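PDB 1VQV: thiamine monophosphate kinase from Aquifex aeolicus, which catalyses the ATP-dependent phosphorylation of thiamine monophosphate to thiamine diphosphate, the active form of vitamin B1. Local coordinates for the interface of chains A and B. Coordinates in Å, arbitrary orientation; residue numbers count along the deposited sequence, not the author numbering. Chains: chain A/B, thiamine monophosphate kinase.

The interface of chains A and B. Residues chain A 101-102, 104-105, 115; chain B 18-19.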
loop_
_atom_site.group_PDB
_atom_site.type_symbol
_atom_site.label_atom_id
_atom_site.label_comp_id
_atom_site.label_asym_id
_atom_site.label_seq_id
_atom_site.Cartn_x
_atom_site.Cartn_y
_atom_site.Cartn_z
ATOM N N TYR A 101 2.009 -13.610 -9.837
ATOM C CA TYR A 101 3.273 -12.898 -9.845
ATOM C C TYR A 101 4.028 -12.923 -11.173
ATOM O O TYR A 101 4.871 -12.057 -11.432
ATOM C CB TYR A 101 4.130 -13.402 -8.688
ATOM C CG TYR A 101 3.737 -12.756 -7.376
ATOM C CD1 TYR A 101 4.031 -11.418 -7.136
ATOM C CD2 TYR A 101 3.066 -13.476 -6.389
ATOM C CE1 TYR A 101 3.673 -10.808 -5.948
ATOM C CE2 TYR A 101 2.700 -12.883 -5.191
ATOM C CZ TYR A 101 3.008 -11.551 -4.969
ATOM O OH TYR A 101 2.682 -10.960 -3.759
ATOM N N ILE A 102 3.702 -13.911 -12.008
ATOM C CA ILE A 102 4.276 -14.057 -13.343
ATOM C C ILE A 102 3.781 -12.836 -14.109
ATOM O O ILE A 102 4.569 -12.121 -14.722
ATOM C CB ILE A 102 3.765 -15.363 -14.044
ATOM C CG1 ILE A 102 4.401 -16.593 -13.390
ATOM C CG2 ILE A 102 4.078 -15.336 -15.541
ATOM C CD1 ILE A 102 3.968 -17.916 -14.010
ATOM N N VAL A 104 2.781 -10.108 -12.883
ATOM C CA VAL A 104 3.344 -8.925 -12.242
ATOM C C VAL A 104 4.765 -8.718 -12.755
ATOM O O VAL A 104 5.158 -7.600 -13.057
ATOM C CB VAL A 104 3.391 -9.082 -10.676
ATOM C CG1 VAL A 104 4.284 -8.016 -10.053
ATOM C CG2 VAL A 104 1.992 -8.962 -10.086
ATOM N N LYS A 105 5.530 -9.804 -12.847
ATOM C CA LYS A 105 6.917 -9.735 -13.314
ATOM C C LYS A 105 6.980 -9.215 -14.746
ATOM O O LYS A 105 7.872 -8.443 -15.106
ATOM C CB LYS A 105 7.575 -11.120 -13.252
ATOM C CG LYS A 105 9.048 -11.126 -13.642
ATOM C CD LYS A 105 9.675 -12.494 -13.432
ATOM C CE LYS A 105 11.193 -12.466 -13.628
ATOM N NZ LYS A 105 11.594 -12.244 -15.061
ATOM N N VAL A 115 9.009 -4.472 -8.047
ATOM C CA VAL A 115 8.410 -4.689 -6.748
ATOM C C VAL A 115 9.590 -4.853 -5.814
ATOM O O VAL A 115 10.471 -5.677 -6.050
ATOM C CB VAL A 115 7.543 -5.955 -6.749
ATOM C CG1 VAL A 115 6.894 -6.142 -5.401
ATOM C CG2 VAL A 115 6.475 -5.849 -7.823
ATOM N N THR B 18 9.907 -16.370 -8.018
ATOM C CA THR B 18 9.159 -15.984 -9.221
ATOM C C THR B 18 9.651 -14.657 -9.816
ATOM O O THR B 18 9.838 -14.539 -11.027
ATOM C CB THR B 18 7.616 -15.895 -8.926
ATOM O OG1 THR B 18 7.065 -17.215 -8.893
ATOM C CG2 THR B 18 6.874 -15.093 -10.005
ATOM N N LEU B 19 9.846 -13.665 -8.960
ATOM C CA LEU B 19 10.312 -12.383 -9.428
ATOM C C LEU B 19 11.860 -12.372 -9.513
ATOM O O LEU B 19 12.450 -11.633 -10.316
ATOM C CB LEU B 19 9.881 -11.278 -8.462
ATOM C CG LEU B 19 8.374 -11.061 -8.195
ATOM C CD1 LEU B 19 8.171 -10.335 -6.872
ATOM C CD2 LEU B 19 7.713 -10.306 -9.351
#
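The C-terminal end of helix 8-19 of chain B docks against one face of helix 94-111 of chain A, within the two-fold interface of the ThiL homodimer, and its last residue reaches on towards strand 114-117. The helix face is formed by A:Tyr101 and, one turn on, A:Val104 and A:Lys105, with A:Ile102 at its margin. B:Leu19 is the main plug, with 88 Å² of its surface buried by chain A. Its CG stands anti to the carbonyl carbon (chi1 -60°), and chi2 (158°) then splits the methyls, CD2 to the helix and CD1 to the strand. CD2 settles 4.0 Å from CB of A:Lys105. It also lies 3.9 Å from the backbone O of A:Tyr101. The side chains of A:Val104 and B:Leu19 cross obliquely, CG1 4.2 Å from CD2. On the strand side, CD1 is 4.4 Å from CB of A:Val115. B:Thr18 turns its methyl, not its hydroxyl, to the partner: CG2, anti to the backbone N, lies 3.5 Å from CB of A:Tyr101. The tyrosine thus contributes the root of its side chain here, while its ring extends away from B:Thr18. A:Lys105 runs alongside the end of the chain B helix. Its chain stays extended until a bend at chi4 (-69°). Its CD and CE pass the backbone carbonyls of B:Thr18 and B:Leu19, with CE 3.6 Å from O of B:Leu19. The amino group NZ makes no bond to chain B in this patch, although a positive charge on it, if present, may favour the carbonyl-rich helix end. An alanine here would keep the CB that CD2 of B:Leu19 rests on but would probably leave the backbone of B:Thr18 and B:Leu19 less covered, because CD and CE would be gone. The patch joins the subunits through apolar fit, and because A:Tyr101 also belongs to the ATP site, it may help to steady that part of the nucleotide pocket.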